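Local coordinates for inclusion membrane protein A (Chlamydia trachomatis, PDB 6E7E) that probably drives the homotypic fusion of chlamydial inclusions as a SNARE-like inclusion membrane protein, of which this chain is the soluble helical domain, at residues 18-22 / 60-64; 32-36 / 50-54; 106-110 / 130-134. The protein carries 2 engineered substitutions. The contacts are given in a common frame with arbitrary orientation. Residues are numbered along the deposited sequence.

Contact 1 of 3, residues 18-22 / 60-64; sequences LKEIN and FRDNY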
# COMPACT_ATOMS: atom_id res chain seq x y z
N LEU A 18 -5.60 -4.55 2.92
CA LEU A 18 -4.60 -4.14 1.93
C LEU A 18 -5.21 -4.15 0.53
O LEU A 18 -4.87 -3.28 -0.28
CB LEU A 18 -3.38 -5.04 1.97
CG LEU A 18 -2.45 -4.78 3.14
CD1 LEU A 18 -1.52 -5.97 3.28
CD2 LEU A 18 -1.69 -3.49 2.95
N LYS A 19 -6.05 -5.13 0.20
CA LYS A 19 -6.67 -5.19 -1.12
C LYS A 19 -7.64 -4.02 -1.28
O LYS A 19 -7.74 -3.47 -2.39
CB LYS A 19 -7.37 -6.52 -1.33
CG LYS A 19 -6.40 -7.68 -1.50
CD LYS A 19 -7.09 -9.01 -1.63
CE LYS A 19 -6.12 -10.12 -1.90
NZ LYS A 19 -6.81 -11.42 -2.09
N GLU A 20 -8.35 -3.63 -0.24
CA GLU A 20 -9.21 -2.43 -0.32
C GLU A 20 -8.36 -1.18 -0.52
O GLU A 20 -8.70 -0.31 -1.33
CB GLU A 20 -10.04 -2.29 0.94
CG GLU A 20 -11.04 -3.40 1.14
CD GLU A 20 -12.06 -3.12 2.20
OE1 GLU A 20 -11.83 -2.21 3.01
OE2 GLU A 20 -13.12 -3.75 2.15
N ILE A 21 -7.28 -1.07 0.22
CA ILE A 21 -6.34 0.06 0.12
C ILE A 21 -5.79 0.10 -1.30
O ILE A 21 -5.72 1.17 -1.91
CB ILE A 21 -5.25 -0.06 1.19
CG1 ILE A 21 -5.80 0.24 2.58
CG2 ILE A 21 -4.06 0.81 0.85
CD1 ILE A 21 -4.89 -0.28 3.69
N ASN A 22 -5.39 -1.04 -1.83
CA ASN A 22 -4.86 -1.09 -3.21
C ASN A 22 -5.88 -0.53 -4.19
O ASN A 22 -5.56 0.27 -5.06
CB ASN A 22 -4.53 -2.54 -3.56
CG ASN A 22 -4.01 -2.70 -4.96
OD1 ASN A 22 -4.61 -3.37 -5.80
ND2 ASN A 22 -2.94 -2.01 -5.26
N PHE A 60 1.45 -0.64 -6.50
CA PHE A 60 1.17 -0.77 -5.05
C PHE A 60 0.88 -2.23 -4.72
O PHE A 60 1.30 -2.63 -3.68
CB PHE A 60 0.07 0.19 -4.58
CG PHE A 60 -0.21 0.05 -3.11
CD1 PHE A 60 0.61 0.63 -2.16
CD2 PHE A 60 -1.19 -0.79 -2.65
CE1 PHE A 60 0.40 0.44 -0.80
CE2 PHE A 60 -1.42 -0.97 -1.29
CZ PHE A 60 -0.62 -0.36 -0.37
N ARG A 61 0.16 -2.99 -5.54
CA ARG A 61 -0.20 -4.39 -5.17
C ARG A 61 1.08 -5.17 -4.90
O ARG A 61 1.11 -5.99 -3.97
CB ARG A 61 -1.11 -5.04 -6.21
CG ARG A 61 -0.46 -5.37 -7.55
CD ARG A 61 -1.27 -6.45 -8.25
NE ARG A 61 -0.89 -6.61 -9.65
CZ ARG A 61 -1.39 -5.91 -10.67
NH1 ARG A 61 -2.32 -4.99 -10.48
NH2 ARG A 61 -0.95 -6.15 -11.89
N ASP A 62 2.13 -4.86 -5.65
CA ASP A 62 3.41 -5.59 -5.54
C ASP A 62 4.03 -5.29 -4.17
O ASP A 62 4.76 -6.13 -3.69
CB ASP A 62 4.36 -5.25 -6.69
CG ASP A 62 3.82 -5.70 -8.04
OD1 ASP A 62 3.27 -6.82 -8.09
OD2 ASP A 62 3.93 -4.92 -9.01
N ASN A 63 3.69 -4.18 -3.53
CA ASN A 63 4.30 -3.74 -2.25
C ASN A 63 3.74 -4.53 -1.05
O ASN A 63 4.31 -4.39 0.06
CB ASN A 63 4.13 -2.24 -2.05
CG ASN A 63 5.01 -1.42 -2.98
OD1 ASN A 63 4.57 -0.42 -3.57
ND2 ASN A 63 6.23 -1.88 -3.17
N TYR A 64 2.74 -5.38 -1.23
CA TYR A 64 2.29 -6.26 -0.11
C TYR A 64 2.22 -7.72 -0.54
O TYR A 64 1.68 -8.56 0.19
CB TYR A 64 0.98 -5.80 0.54
CG TYR A 64 -0.21 -5.75 -0.39
CD1 TYR A 64 -0.99 -6.86 -0.61
CD2 TYR A 64 -0.56 -4.59 -1.05
CE1 TYR A 64 -2.07 -6.84 -1.47
CE2 TYR A 64 -1.65 -4.54 -1.90
CZ TYR A 64 -2.38 -5.68 -2.14
OH TYR A 64 -3.44 -5.61 -2.99
O HOH W 1 -1.72 -2.16 -7.68
O HOH W 2 -4.09 -3.01 -8.68
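In this all-helical bundle, 60-64 belongs to the connection between helix 44-57 and helix 65-73, and it lies against one face of helix 4-38, near the centre of the chain. The two segments bury 339 Å² between them, and no direct hydrogen bond crosses. Phe60 comes first. Its CA-to-CB bond points toward the helix, and CZ of its ring lies 3.8 Å from Ile21 CG2. Asn22 ND2 approaches the ring edge, 3.4 Å from Phe60 CD2; Ile142 and Leu145 of helix 125-165 also touch this phenyl group. At Arg61 the contact turns polar. Asn22 ND2 and Arg61 N, 3.3 Å apart, are both donors and cannot bond each other, so water 1 accepts from both, at 2.7 and 3.0 Å respectively. A second water donates to Asn22 OD1 at 2.9 Å and is held weakly by Arg61 NH1 at 3.2 Å. Two i to i+3 backbone hydrogen bonds, Asn63 N to Phe60 O (2.9 Å) and Tyr64 N to Arg61 O (3.2 Å), keep the segment in turns. Tyr64, at the N-cap position of the next helix, lies opposite Leu18 and has the largest covered area here, 92 Å². Leu18, also packed on Leu93 and Val97 of helix 87-107, sets its CD1 3.7 Å from Tyr64 CB. The ring lies obliquely across the helix, its edge toward Asn22, with Tyr64 OH 3.3 Å from Asn22 CB. Over its face sits a CH-pi contact: Leu18 CB is 3.9 Å from the Tyr64 ring centroid, only 8° off the normal.

Contact 2 of 3, residues 32-36 / 50-54; sequences FLHLS and SQDFY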
# COMPACT_ATOMS: atom_id res chain seq x y z
N PHE A 32 -5.27 11.66 -9.77
CA PHE A 32 -4.11 12.59 -9.81
C PHE A 32 -3.47 12.60 -11.19
O PHE A 32 -2.94 13.65 -11.55
CB PHE A 32 -3.14 12.30 -8.67
CG PHE A 32 -3.68 12.89 -7.38
CD1 PHE A 32 -3.60 14.26 -7.17
CD2 PHE A 32 -4.34 12.13 -6.45
CE1 PHE A 32 -4.18 14.85 -6.06
CE2 PHE A 32 -4.92 12.71 -5.34
CZ PHE A 32 -4.85 14.07 -5.17
N LEU A 33 -3.56 11.53 -11.97
CA LEU A 33 -3.12 11.61 -13.38
C LEU A 33 -3.98 12.63 -14.11
O LEU A 33 -3.47 13.50 -14.81
CB LEU A 33 -3.23 10.25 -14.05
CG LEU A 33 -2.81 10.23 -15.51
CD1 LEU A 33 -1.36 10.64 -15.67
CD2 LEU A 33 -3.02 8.83 -16.05
N HIS A 34 -5.29 12.53 -13.97
CA HIS A 34 -6.20 13.53 -14.56
C HIS A 34 -5.80 14.93 -14.11
O HIS A 34 -5.67 15.82 -14.94
CB HIS A 34 -7.65 13.24 -14.17
CG HIS A 34 -8.35 12.24 -15.03
ND1 HIS A 34 -8.40 10.86 -14.91
CD2 HIS A 34 -9.14 12.53 -16.08
CE1 HIS A 34 -9.21 10.40 -15.86
NE2 HIS A 34 -9.64 11.39 -16.59
N LEU A 35 -5.67 15.13 -12.81
CA LEU A 35 -5.40 16.47 -12.25
C LEU A 35 -4.08 17.00 -12.82
O LEU A 35 -3.98 18.19 -13.13
CB LEU A 35 -5.39 16.41 -10.73
CG LEU A 35 -5.58 17.74 -10.01
CD1 LEU A 35 -7.02 18.20 -10.15
CD2 LEU A 35 -5.22 17.57 -8.54
N SER A 36 -3.09 16.15 -12.92
CA SER A 36 -1.77 16.54 -13.42
C SER A 36 -1.90 17.13 -14.83
O SER A 36 -1.30 18.15 -15.12
CB SER A 36 -0.79 15.40 -13.34
OG SER A 36 0.45 15.82 -13.80
N SER A 50 0.93 16.19 -8.46
CA SER A 50 -0.07 15.22 -8.92
C SER A 50 0.61 14.08 -9.68
O SER A 50 0.25 12.91 -9.47
CB SER A 50 -1.10 15.94 -9.76
OG SER A 50 -1.83 16.90 -9.00
N GLN A 51 1.56 14.39 -10.54
CA GLN A 51 2.33 13.33 -11.23
C GLN A 51 3.09 12.48 -10.20
O GLN A 51 3.19 11.26 -10.39
CB GLN A 51 3.25 13.95 -12.27
CG GLN A 51 4.21 12.95 -12.92
CD GLN A 51 3.57 11.81 -13.68
OE1 GLN A 51 2.55 11.99 -14.34
NE2 GLN A 51 4.18 10.63 -13.62
N ASP A 52 3.56 13.09 -9.12
CA ASP A 52 4.24 12.32 -8.05
C ASP A 52 3.28 11.32 -7.40
O ASP A 52 3.71 10.19 -7.08
CB ASP A 52 4.78 13.25 -6.95
CG ASP A 52 5.92 14.15 -7.33
OD1 ASP A 52 6.58 13.85 -8.34
OD2 ASP A 52 6.12 15.11 -6.58
N PHE A 53 2.03 11.68 -7.17
CA PHE A 53 1.08 10.68 -6.64
C PHE A 53 0.90 9.56 -7.65
O PHE A 53 0.85 8.38 -7.27
CB PHE A 53 -0.27 11.31 -6.34
CG PHE A 53 -0.32 11.98 -5.00
CD1 PHE A 53 -0.44 11.22 -3.87
CD2 PHE A 53 -0.22 13.34 -4.86
CE1 PHE A 53 -0.48 11.79 -2.62
CE2 PHE A 53 -0.27 13.91 -3.61
CZ PHE A 53 -0.42 13.14 -2.49
N TYR A 54 0.80 9.89 -8.93
CA TYR A 54 0.63 8.86 -9.96
C TYR A 54 1.79 7.87 -9.88
O TYR A 54 1.61 6.65 -9.86
CB TYR A 54 0.50 9.46 -11.36
CG TYR A 54 0.17 8.37 -12.35
CD1 TYR A 54 -1.12 7.84 -12.40
CD2 TYR A 54 1.12 7.78 -13.15
CE1 TYR A 54 -1.46 6.78 -13.23
CE2 TYR A 54 0.80 6.74 -14.00
CZ TYR A 54 -0.48 6.24 -14.03
OH TYR A 54 -0.78 5.19 -14.86
O HOH W 3 1.56 14.10 -15.65
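Aromatic stacking marks the inner side of this contact. The rings of Phe32 and Phe53 form a face-to-face stack, with centroids 4.7 Å apart and planes inclined by 27°, and their stems meet as well, Phe32 CB lying 3.8 Å from Phe53 CB. Both rings point into the bundle, where each touches Leu107 and Leu131. A second aromatic contact involves Leu33, whose CB is 3.6 Å from Tyr54 CD1 and whose CG lies over one face of the Tyr54 ring.

Between these two groups the backbones come close, and the small side chains of Ser36 and Ser50 are compatible with that approach. Ser50 CB is 3.4 Å from Phe32 O and 3.6 Å from Ser36 CB, and the CA atoms of Phe32 and Ser50 are just 4.9 Å apart. This is the packing of an antiparallel helical hairpin: helix 4-38 and helix 44-57 are joined by a short connection, and the local axes approach to 7.8 Å with 151° between their N-to-C directions. This separation is on the close side for packed helices, consistent with serines at the interface.

No direct hydrogen bond crosses between the segments; several polar groups have partners outside them. Ser50 OG bonds to Leu46 O of its own helix while also lying 3.5 Å from Leu35 CD2. Ser36 O receives a hydrogen bond from Ser47 OG, and Gln29 NE2 donates to Tyr54 O, so two further hydrogen bonds join helix 4-38 to helix 44-57. Water 3 spans the remaining gap, donating to Ser36 OG at 2.8 Å and to Gln51 OE1 at 2.7 Å.

Contact 3 of 3, residues 106-110 / 130-134; sequences FLTPL and ELKTI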
# COMPACT_ATOMS: atom_id res chain seq x y z
N PHE A 106 -7.59 11.36 4.26
CA PHE A 106 -7.20 12.77 4.07
C PHE A 106 -7.10 13.14 2.60
O PHE A 106 -7.39 14.27 2.20
CB PHE A 106 -5.80 13.07 4.60
CG PHE A 106 -5.51 12.66 6.02
CD1 PHE A 106 -6.48 12.78 6.99
CD2 PHE A 106 -4.25 12.19 6.39
CE1 PHE A 106 -6.22 12.43 8.31
CE2 PHE A 106 -3.99 11.83 7.71
CZ PHE A 106 -4.98 11.95 8.67
N LEU A 107 -6.63 12.23 1.78
CA LEU A 107 -6.37 12.54 0.36
C LEU A 107 -7.67 12.57 -0.43
O LEU A 107 -7.72 13.27 -1.43
CB LEU A 107 -5.43 11.47 -0.18
CG LEU A 107 -4.88 11.71 -1.59
CD1 LEU A 107 -4.15 13.04 -1.70
CD2 LEU A 107 -3.95 10.57 -1.95
N THR A 108 -8.66 11.78 -0.03
CA THR A 108 -9.85 11.55 -0.88
C THR A 108 -10.49 12.83 -1.40
O THR A 108 -10.79 12.88 -2.58
CB THR A 108 -10.84 10.66 -0.13
OG1 THR A 108 -10.31 9.34 -0.03
CG2 THR A 108 -12.15 10.53 -0.86
N PRO A 109 -10.72 13.87 -0.58
CA PRO A 109 -11.42 15.03 -1.13
C PRO A 109 -10.53 16.01 -1.89
O PRO A 109 -11.06 16.99 -2.43
CB PRO A 109 -11.98 15.74 0.10
CG PRO A 109 -11.33 15.15 1.29
CD PRO A 109 -10.57 13.92 0.87
N LEU A 110 -9.23 15.85 -1.87
CA LEU A 110 -8.37 16.99 -2.25
C LEU A 110 -8.33 17.28 -3.75
O LEU A 110 -8.28 18.46 -4.09
CB LEU A 110 -6.97 16.75 -1.70
CG LEU A 110 -6.92 16.72 -0.17
CD1 LEU A 110 -5.47 16.58 0.27
CD2 LEU A 110 -7.60 17.90 0.53
N GLU A 130 -0.54 20.84 1.29
CA GLU A 130 -1.14 19.66 1.92
C GLU A 130 -0.84 18.43 1.07
O GLU A 130 -0.51 17.36 1.63
CB GLU A 130 -2.63 19.86 2.09
CG GLU A 130 -3.27 18.72 2.82
CD GLU A 130 -4.73 18.91 3.16
OE1 GLU A 130 -5.34 19.84 2.62
OE2 GLU A 130 -5.25 18.15 4.00
N LEU A 131 -0.96 18.54 -0.23
CA LEU A 131 -0.70 17.41 -1.13
C LEU A 131 0.75 16.96 -1.01
O LEU A 131 1.01 15.75 -0.98
CB LEU A 131 -1.06 17.77 -2.57
CG LEU A 131 -2.55 17.81 -2.84
CD1 LEU A 131 -2.79 18.47 -4.20
CD2 LEU A 131 -3.14 16.41 -2.82
N LYS A 132 1.69 17.89 -0.97
CA LYS A 132 3.10 17.50 -0.84
C LYS A 132 3.32 16.77 0.48
O LYS A 132 4.11 15.80 0.54
CB LYS A 132 4.01 18.70 -0.90
CG LYS A 132 4.12 19.35 -2.26
CD LYS A 132 4.92 20.61 -2.20
CE LYS A 132 5.01 21.32 -3.53
NZ LYS A 132 5.54 22.69 -3.36
N THR A 133 2.65 17.21 1.54
CA THR A 133 2.82 16.59 2.87
C THR A 133 2.26 15.17 2.85
O THR A 133 2.91 14.24 3.39
CB THR A 133 2.17 17.50 3.91
OG1 THR A 133 2.75 18.81 3.85
CG2 THR A 133 2.30 16.95 5.31
N ILE A 134 1.09 14.98 2.29
CA ILE A 134 0.51 13.62 2.19
C ILE A 134 1.37 12.75 1.28
O ILE A 134 1.59 11.58 1.61
CB ILE A 134 -0.95 13.69 1.70
CG1 ILE A 134 -1.81 14.41 2.73
CG2 ILE A 134 -1.45 12.28 1.41
CD1 ILE A 134 -3.13 14.82 2.19
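Leu110 and Ile134 set the character of this contact, their tips meeting at 3.5 Å between Leu110 CD1 and Ile134 CD1. Both have the m,t rotamer, and their CD1 methyls meet between the two backbones. The nearest CA atoms, those of Leu107 and Ile134, are 7.2 Å apart, and every close contact is between side-chain atoms. Leu107 has the t,p rotamer instead. Its CA-to-CB bond points sideways, yet the end of the side chain comes nearer, bringing CD1 to 3.7 Å from Leu131 CD2 and 4.2 Å from Ile134 CG2. Leu131 repeats the pattern with an m,t rotamer, starting sideways and ending closer, so that CD2 also comes within 3.9 Å of Leu110 CD1. Phe106 does the reverse: CB starts toward the partner and lies 4.0 Å from Ile134 CD1, but the m rotamer turns the ring away to an exposed position. Glu130, with chi1 and chi2 both t, stretches alongside Leu110 until OE1 is 3.6 Å from Leu110 CD2, a van der Waals approach at the border of the patch.

In the fold, the contact joins the turn between helix 87-107 and helix 110-119 to helix 125-165 of the bundle. A backbone hydrogen bond from Leu110 N to Leu107 O (3.0 Å) spans the turn; the side-chain ends of both leucines reach the partner. Leu107 and Leu131 continue inward onto Phe32 and Phe53. With no hydrogen bond or salt bridge across 286 Å² of buried surface, the contact probably holds by burial of apolar side chains and van der Waals packing.

Contact 2 is the most buried of the three; contacts 1 and 3 mix core with exposed margins. Contact 1 sits about 4 Å from the centre of the chain, against 17 Å for contact 2 and 16 Å for contact 3 (centre to centre). Helix 4-38 serves contacts 1 and 2, whose centres are about 19 Å apart without touching. Contacts 2 and 3 share no helix yet merge into one hydrophobic core: Phe32 CZ to Leu107 CD1, Phe53 CE1 to Leu107 CD2 and Phe32 CZ to Leu131 CD2 are each 3.7 Å. The chemistry differs accordingly: waters bridge polar margins in contacts 1 and 2, which also use aromatic rings, whereas contact 3 relies on aliphatic side chains.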